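Local coordinates for protein proteasome accessory factor B/C (PafBC) (Paenarthrobacter aurescens, PDB 6SJ9) that regulates transcription in the bacterial DNA damage response, probably binding DNA through its winged helix-turn-helix domains and responding to a signal through its WYL domains, at residues V133-P136 and Q140-I143; G173-R178 and M212-S217; A489-A494 and F549-V554. All coordinates share one frame; numbering follows the deposited sequence.

Contact 1: residues V133-P136 and Q140-I143; sequences VDLP and QPRI
L135 lays a single methyl group over the peptide bond that joins Q140 to P141, and little else joins V133-P136 to Q140-I143. This is the tight part. CD1 of L135 stands over the flat face of that peptide group, 3.7 Å from the carbonyl carbon C of Q140, and it leans toward the pyrrolidine ring, coming within 3.8 Å of P141 CD. Because the leucine chain is extended beyond CG (chi2 177°), CD1 is the branch that reaches forward while CD2 turns off to the flank. Proline suits the receiving place: its nitrogen carries no hydrogen, so the ring and its tertiary amide offer a largely apolar surface to a methyl group, with no N-H there to be satisfied.

Away from this one spot the contact is loose. The nearest CA atoms, those of L135 and Q140, lie 7.0 Å apart, and just 94 Å² is buried in all. The CB of Q140 points away from L135, and its amide makes a weak hydrogen bond to the backbone oxygen of L393. V133, poorly ordered, touches M630 instead of Q140-I143. Anchorage comes largely from other parts of the chain: P141 is buried against E291 and S294 of helix 285-294, M630 of helix 627-634 touches L135, and R142 forms a salt bridge with E109. Such irregular, proline-containing chain, without helix or strand and pinned to several neighbours, is typical of a linker, here the one between helix 95-118 and helix 147-159.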
loop_
_atom_site.group_PDB
_atom_site.type_symbol
_atom_site.label_atom_id
_atom_site.label_comp_id
_atom_site.label_asym_id
_atom_site.label_seq_id
_atom_site.Cartn_x
_atom_site.Cartn_y
_atom_site.Cartn_z
ATOM N N VAL A 133 13.210 16.917 3.398
ATOM C CA VAL A 133 12.221 15.848 3.326
ATOM C C VAL A 133 12.855 14.507 3.683
ATOM O O VAL A 133 14.039 14.264 3.419
ATOM C CB VAL A 133 11.604 15.859 1.918
ATOM C CG1 VAL A 133 11.313 17.298 1.533
ATOM C CG2 VAL A 133 12.559 15.269 0.913
ATOM N N ASP A 134 12.067 13.628 4.309
ATOM C CA ASP A 134 12.552 12.296 4.679
ATOM C C ASP A 134 11.368 11.381 4.963
ATOM O O ASP A 134 10.570 11.680 5.858
ATOM C CB ASP A 134 13.472 12.406 5.923
ATOM C CG ASP A 134 14.142 11.079 6.318
ATOM O OD1 ASP A 134 14.525 10.948 7.507
ATOM O OD2 ASP A 134 14.268 10.169 5.467
ATOM N N LEU A 135 11.258 10.264 4.243
ATOM C CA LEU A 135 10.135 9.367 4.483
ATOM C C LEU A 135 10.236 8.791 5.895
ATOM O O LEU A 135 11.326 8.533 6.396
ATOM C CB LEU A 135 10.092 8.229 3.458
ATOM C CG LEU A 135 9.707 8.531 2.010
ATOM C CD1 LEU A 135 9.793 7.286 1.098
ATOM C CD2 LEU A 135 8.287 9.076 2.010
ATOM N N PRO A 136 9.111 8.513 6.532
ATOM C CA PRO A 136 9.147 7.892 7.861
ATOM C C PRO A 136 9.522 6.415 7.808
ATOM O O PRO A 136 9.529 5.771 6.750
ATOM C CB PRO A 136 7.710 8.066 8.368
ATOM C CG PRO A 136 6.902 8.029 7.098
ATOM C CD PRO A 136 7.739 8.722 6.049
ATOM N N GLN A 140 8.795 3.200 2.069
ATOM C CA GLN A 140 9.756 3.307 0.988
ATOM C C GLN A 140 9.023 3.871 -0.215
ATOM O O GLN A 140 7.787 3.851 -0.251
ATOM C CB GLN A 140 10.347 1.924 0.677
ATOM C CG GLN A 140 9.378 1.017 -0.011
ATOM C CD GLN A 140 9.880 -0.404 -0.149
ATOM O OE1 GLN A 140 10.994 -0.728 0.263
ATOM N NE2 GLN A 140 9.070 -1.252 -0.764
ATOM N N PRO A 141 9.740 4.384 -1.220
ATOM C CA PRO A 141 9.057 4.833 -2.438
ATOM C C PRO A 141 8.282 3.684 -3.066
ATOM O O PRO A 141 8.678 2.522 -3.008
ATOM C CB PRO A 141 10.203 5.297 -3.338
ATOM C CG PRO A 141 11.289 5.641 -2.368
ATOM C CD PRO A 141 11.182 4.673 -1.265
ATOM N N ARG A 142 7.148 4.005 -3.640
ATOM C CA ARG A 142 6.290 2.973 -4.186
ATOM C C ARG A 142 6.671 2.758 -5.646
ATOM O O ARG A 142 6.525 3.661 -6.482
ATOM C CB ARG A 142 4.823 3.356 -4.031
ATOM C CG ARG A 142 3.924 2.198 -4.381
ATOM C CD ARG A 142 3.965 1.172 -3.277
ATOM N NE ARG A 142 3.150 1.566 -2.137
ATOM C CZ ARG A 142 2.202 0.792 -1.622
ATOM N NH1 ARG A 142 1.498 1.207 -0.581
ATOM N NH2 ARG A 142 1.945 -0.391 -2.179
ATOM N N ILE A 143 7.207 1.584 -5.938
ATOM C CA ILE A 143 7.617 1.232 -7.277
ATOM C C ILE A 143 6.546 0.348 -7.854
ATOM O O ILE A 143 6.306 -0.747 -7.349
ATOM C CB ILE A 143 8.960 0.516 -7.318
ATOM C CG1 ILE A 143 10.008 1.309 -6.534
ATOM C CG2 ILE A 143 9.324 0.294 -8.819
ATOM C CD1 ILE A 143 10.446 2.573 -7.152
#

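Contact 2: residues G173-R178 and M212-S217; sequences GREEVR and MTTAIS
E175 and T213 reach for each other from opposite directions and meet in one short hydrogen bond, T213 OG1 donating to E175 OE2 at 2.7 Å. The hydroxyl arrives from above the carboxylate, 62° out of its plane, so the bond is short but poorly aligned with the acceptor group. Beside it the threonine methyl supplies an apolar flank, CG2 of T213 lying 3.9 Å from E175 CG. Threonine thus serves twice, with a donor and a methyl on one branched carbon. Glutamate has the length to cross the gap: CG is anti to the backbone N (chi1 167°) and the chain stays extended beyond it, delivering the carboxylate well out from its strand. T214 CG2 stands farther off, 4.4 Å from E175 OE2.

In the next shell the backbones set both groups in place. E176, next to E175, is hydrogen-bonded through its backbone to Y167, and T213 is tied by its backbone to G166. As a separate hold on the strand, E176, whose CB points away from M212-S217, makes a salt bridge to R201 with its carboxylate. The contact lies at the surface of a WYL domain with an Sm-like sheet. Strand 163-168 bonds to E176 and to T213 itself, running antiparallel to strand 175-188 and to strand 217-218, while I216 packs against helix 147-159 through A149, D152 and V153.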
loop_
_atom_site.group_PDB
_atom_site.type_symbol
_atom_site.label_atom_id
_atom_site.label_comp_id
_atom_site.label_asym_id
_atom_site.label_seq_id
_atom_site.Cartn_x
_atom_site.Cartn_y
_atom_site.Cartn_z
ATOM N N GLY A 173 21.427 -3.888 -25.733
ATOM C CA GLY A 173 21.970 -3.331 -26.948
ATOM C C GLY A 173 21.152 -2.148 -27.396
ATOM O O GLY A 173 20.898 -1.242 -26.595
ATOM N N ARG A 174 20.692 -2.148 -28.641
ATOM C CA ARG A 174 19.960 -0.993 -29.133
ATOM C C ARG A 174 18.521 -0.955 -28.623
ATOM O O ARG A 174 17.907 -1.984 -28.325
ATOM C CB ARG A 174 19.952 -0.986 -30.668
ATOM C CG ARG A 174 19.028 -2.020 -31.338
ATOM C CD ARG A 174 19.427 -3.486 -31.122
ATOM N NE ARG A 174 18.920 -4.346 -32.194
ATOM C CZ ARG A 174 19.006 -5.676 -32.205
ATOM N NH1 ARG A 174 19.586 -6.314 -31.197
ATOM N NH2 ARG A 174 18.506 -6.369 -33.224
ATOM N N GLU A 175 17.996 0.265 -28.507
ATOM C CA GLU A 175 16.572 0.460 -28.304
ATOM C C GLU A 175 15.878 0.055 -29.592
ATOM O O GLU A 175 16.276 0.473 -30.682
ATOM C CB GLU A 175 16.250 1.901 -27.926
ATOM C CG GLU A 175 14.768 2.233 -28.010
ATOM C CD GLU A 175 14.446 3.620 -27.476
ATOM O OE1 GLU A 175 15.379 4.307 -26.992
ATOM O OE2 GLU A 175 13.258 4.015 -27.513
ATOM N N GLU A 176 14.832 -0.736 -29.474
ATOM C CA GLU A 176 14.240 -1.383 -30.633
ATOM C C GLU A 176 12.732 -1.421 -30.478
ATOM O O GLU A 176 12.221 -1.692 -29.387
ATOM C CB GLU A 176 14.807 -2.800 -30.789
ATOM C CG GLU A 176 14.337 -3.565 -31.998
ATOM C CD GLU A 176 14.925 -4.970 -32.032
ATOM O OE1 GLU A 176 15.643 -5.328 -31.065
ATOM O OE2 GLU A 176 14.660 -5.717 -33.007
ATOM N N VAL A 177 12.029 -1.080 -31.561
ATOM C CA VAL A 177 10.573 -1.100 -31.560
ATOM C C VAL A 177 10.132 -2.528 -31.831
ATOM O O VAL A 177 10.514 -3.127 -32.840
ATOM C CB VAL A 177 10.014 -0.137 -32.623
ATOM C CG1 VAL A 177 8.489 -0.220 -32.695
ATOM C CG2 VAL A 177 10.443 1.293 -32.310
ATOM N N ARG A 178 9.305 -3.070 -30.944
ATOM C CA ARG A 178 8.834 -4.441 -31.062
ATOM C C ARG A 178 7.357 -4.428 -31.440
ATOM O O ARG A 178 6.601 -3.555 -30.987
ATOM C CB ARG A 178 9.025 -5.169 -29.741
ATOM C CG ARG A 178 10.450 -5.027 -29.136
ATOM C CD ARG A 178 11.490 -5.642 -30.068
ATOM N NE ARG A 178 11.406 -7.108 -30.060
ATOM C CZ ARG A 178 12.116 -7.876 -29.204
ATOM N NH1 ARG A 178 12.025 -9.218 -29.203
ATOM N NH2 ARG A 178 12.936 -7.287 -28.342
HETATM N N MSE A 212 10.728 -1.169 -21.050
HETATM C CA MSE A 212 10.068 -0.466 -22.156
HETATM C C MSE A 212 10.459 1.006 -22.144
HETATM O O MSE A 212 10.319 1.690 -21.131
HETATM C CB MSE A 212 8.546 -0.597 -22.055
HETATM C CG MSE A 212 8.016 -1.954 -22.434
HETATM SE SE MSE A 212 6.116 -2.132 -22.033
HETATM C CE MSE A 212 5.881 -3.966 -22.706
ATOM N N THR A 213 10.928 1.497 -23.274
ATOM C CA THR A 213 11.347 2.882 -23.331
ATOM C C THR A 213 10.177 3.851 -23.518
ATOM O O THR A 213 10.294 5.024 -23.132
ATOM C CB THR A 213 12.335 3.035 -24.465
ATOM O OG1 THR A 213 11.644 2.792 -25.672
ATOM C CG2 THR A 213 13.370 1.968 -24.364
ATOM N N THR A 214 9.039 3.378 -24.052
ATOM C CA THR A 214 7.927 4.224 -24.471
ATOM C C THR A 214 6.650 3.854 -23.740
ATOM O O THR A 214 6.567 2.856 -23.019
ATOM C CB THR A 214 7.638 4.075 -25.957
ATOM O OG1 THR A 214 6.872 2.884 -26.130
ATOM C CG2 THR A 214 8.912 3.940 -26.747
ATOM N N ALA A 215 5.622 4.652 -23.984
ATOM C CA ALA A 215 4.283 4.160 -23.766
ATOM C C ALA A 215 3.940 3.158 -24.870
ATOM O O ALA A 215 4.592 3.071 -25.914
ATOM C CB ALA A 215 3.273 5.314 -23.716
ATOM N N ILE A 216 2.946 2.346 -24.590
ATOM C CA ILE A 216 2.519 1.333 -25.537
ATOM C C ILE A 216 1.558 1.978 -26.517
ATOM O O ILE A 216 0.567 2.583 -26.112
ATOM C CB ILE A 216 1.865 0.180 -24.764
ATOM C CG1 ILE A 216 2.958 -0.461 -23.874
ATOM C CG2 ILE A 216 1.114 -0.762 -25.690
ATOM C CD1 ILE A 216 2.478 -1.460 -22.955
ATOM N N SER A 217 1.825 1.837 -27.805
ATOM C CA SER A 217 0.834 2.232 -28.801
ATOM C C SER A 217 -0.020 1.011 -29.210
ATOM O O SER A 217 0.508 -0.001 -29.720
ATOM C CB SER A 217 1.516 2.933 -29.971
ATOM O OG SER A 217 2.271 2.058 -30.762
#

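Contact 3: residues A489-A494 and F549-V554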
loop_
_atom_site.group_PDB
_atom_site.type_symbol
_atom_site.label_atom_id
_atom_site.label_comp_id
_atom_site.label_asym_id
_atom_site.label_seq_id
_atom_site.Cartn_x
_atom_site.Cartn_y
_atom_site.Cartn_z
ATOM N N ALA A 489 -8.236 13.579 27.206
ATOM C CA ALA A 489 -9.328 12.820 27.811
ATOM C C ALA A 489 -10.645 13.569 27.744
ATOM O O ALA A 489 -11.716 12.960 27.591
ATOM C CB ALA A 489 -9.004 12.486 29.272
ATOM N N GLN A 490 -10.588 14.881 27.933
ATOM C CA GLN A 490 -11.794 15.690 27.891
ATOM C C GLN A 490 -12.434 15.641 26.510
ATOM O O GLN A 490 -13.650 15.473 26.375
ATOM C CB GLN A 490 -11.456 17.147 28.263
ATOM C CG GLN A 490 -12.619 18.109 28.099
ATOM C CD GLN A 490 -12.358 19.485 28.712
ATOM O OE1 GLN A 490 -11.692 19.610 29.746
ATOM N NE2 GLN A 490 -12.939 20.519 28.108
ATOM N N ALA A 491 -11.630 15.800 25.468
ATOM C CA ALA A 491 -12.194 15.715 24.122
ATOM C C ALA A 491 -12.663 14.284 23.799
ATOM O O ALA A 491 -13.703 14.087 23.138
ATOM C CB ALA A 491 -11.158 16.217 23.125
ATOM N N PHE A 492 -11.929 13.275 24.289
ATOM C CA PHE A 492 -12.338 11.879 24.073
ATOM C C PHE A 492 -13.721 11.617 24.680
ATOM O O PHE A 492 -14.591 11.044 24.026
ATOM C CB PHE A 492 -11.278 10.933 24.660
ATOM C CG PHE A 492 -11.551 9.483 24.432
ATOM C CD1 PHE A 492 -12.455 8.785 25.225
ATOM C CD2 PHE A 492 -10.880 8.801 23.429
ATOM C CE1 PHE A 492 -12.698 7.402 25.007
ATOM C CE2 PHE A 492 -11.109 7.444 23.205
ATOM C CZ PHE A 492 -12.017 6.730 24.001
ATOM N N ALA A 493 -13.963 12.109 25.894
ATOM C CA ALA A 493 -15.257 11.905 26.540
ATOM C C ALA A 493 -16.372 12.707 25.849
ATOM O O ALA A 493 -17.502 12.218 25.697
ATOM C CB ALA A 493 -15.151 12.294 28.022
ATOM N N ALA A 494 -16.081 13.925 25.404
ATOM C CA ALA A 494 -17.142 14.692 24.734
ATOM C C ALA A 494 -17.527 14.059 23.392
ATOM O O ALA A 494 -18.719 13.945 23.057
ATOM C CB ALA A 494 -16.694 16.144 24.568
ATOM N N PHE A 549 -10.270 13.647 11.841
ATOM C CA PHE A 549 -9.515 14.622 12.604
ATOM C C PHE A 549 -8.662 13.911 13.649
ATOM O O PHE A 549 -9.019 12.832 14.140
ATOM C CB PHE A 549 -10.489 15.591 13.317
ATOM C CG PHE A 549 -11.429 16.390 12.357
ATOM C CD1 PHE A 549 -12.698 15.929 12.054
ATOM C CD2 PHE A 549 -11.046 17.619 11.857
ATOM C CE1 PHE A 549 -13.577 16.688 11.226
ATOM C CE2 PHE A 549 -11.898 18.387 11.015
ATOM C CZ PHE A 549 -13.146 17.916 10.689
ATOM N N ARG A 550 -7.577 14.560 14.037
ATOM C CA ARG A 550 -6.707 14.075 15.099
ATOM C C ARG A 550 -7.198 14.617 16.430
ATOM O O ARG A 550 -7.343 15.835 16.584
ATOM C CB ARG A 550 -5.254 14.518 14.879
ATOM C CG ARG A 550 -4.554 13.867 13.657
ATOM C CD ARG A 550 -3.110 14.353 13.493
ATOM N NE ARG A 550 -2.268 14.134 14.689
ATOM C CZ ARG A 550 -1.508 13.045 14.887
ATOM N NH1 ARG A 550 -1.463 12.080 13.964
ATOM N NH2 ARG A 550 -0.782 12.918 16.012
ATOM N N LEU A 551 -7.436 13.715 17.384
ATOM C CA LEU A 551 -7.860 14.139 18.713
ATOM C C LEU A 551 -6.867 15.129 19.303
ATOM O O LEU A 551 -7.260 16.120 19.954
ATOM C CB LEU A 551 -8.015 12.922 19.626
ATOM C CG LEU A 551 -8.825 13.161 20.902
ATOM C CD1 LEU A 551 -10.216 13.522 20.523
ATOM C CD2 LEU A 551 -8.885 11.881 21.696
ATOM N N ASP A 552 -5.571 14.901 19.070
ATOM C CA ASP A 552 -4.597 15.756 19.720
ATOM C C ASP A 552 -4.493 17.069 19.013
ATOM O O ASP A 552 -3.616 17.851 19.372
ATOM C CB ASP A 552 -3.189 15.096 19.817
ATOM C CG ASP A 552 -2.489 14.872 18.455
ATOM O OD1 ASP A 552 -2.842 15.463 17.404
ATOM O OD2 ASP A 552 -1.515 14.077 18.442
ATOM N N ARG A 553 -5.365 17.333 18.020
ATOM C CA ARG A 553 -5.430 18.674 17.435
ATOM C C ARG A 553 -6.711 19.410 17.783
ATOM O O ARG A 553 -6.909 20.525 17.311
ATOM C CB ARG A 553 -5.203 18.642 15.913
ATOM C CG ARG A 553 -3.719 18.417 15.712
ATOM C CD ARG A 553 -3.126 18.815 14.399
ATOM N NE ARG A 553 -3.848 19.782 13.575
ATOM C CZ ARG A 553 -3.679 19.793 12.259
ATOM N NH1 ARG A 553 -2.833 18.910 11.733
ATOM N NH2 ARG A 553 -4.320 20.639 11.482
ATOM N N VAL A 554 -7.561 18.832 18.621
ATOM C CA VAL A 554 -8.751 19.532 19.049
ATOM C C VAL A 554 -8.363 20.644 19.997
ATOM O O VAL A 554 -7.740 20.395 21.033
ATOM C CB VAL A 554 -9.721 18.552 19.719
ATOM C CG1 VAL A 554 -10.853 19.314 20.430
ATOM C CG2 VAL A 554 -10.270 17.625 18.660
#
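The second WYL domain has an Sm-like fold, an N-terminal helix followed by a strongly bent five-stranded antiparallel sheet, and A491 and F492 of that helix pack here on L551 and V554 at the short 3-10 turn joining the last two strands. Such a turn between the fourth and fifth strands is a hallmark of Sm folds. The fit is apolar throughout. L551 points from the turn toward the helix and straddles two successive residues with its branches: CD1 lies 3.9 Å from A491 CB, and CD2 lies 3.9 Å from F492 CB. Its CG is anti to the backbone N (chi1 -163°), which sends the fork outward from the turn.

A491 suits its place because a bare methyl lets the helix come close, the CA atoms of A491 and L551 being 7.1 Å apart. The same methyl also meets V554 CG1 at 4.1 Å, so it rests on two branched side chains. F492 and L551 pass each other at a slant, and CD2 of L551 touches the ring at its edge, near its plane, 4.1 Å from F492 CD2. With CG anti to its own backbone N, the phenylalanine swings toward the sheet, where it meets W534 edge-to-face and rests on L527.

The turn is fixed from within. Its backbone closes with R553 N bonded to R550 O, and L551 is hydrogen-bonded through its backbone to W534 on strand 533-540. On the side turned from the helix, R550 grips D552 side-on with two nitrogens, NE to OD1 at 3.1 Å and NH2 to OD2 at 2.8 Å, each oxygen met on its syn side.

In the fold
The three contacts follow one another along the chain without nesting. Contacts 2 and 3 belong to different WYL domains and lie on opposite sides of the chain's centre, their own centres 55 Å apart and their nearest atoms about 38 Å apart. Contact 1 lies in the linker, nearer the middle of the molecule. Its centre is 29 Å from those of both other contacts, and its nearest atoms come within about 12 Å of contact 2 and about 11 Å of contact 3, without touching either. The potassium ion is bound by other residues, L16, T18, I81, K83 and S85, near the start of the chain, so none of the three contacts supplies its ligands.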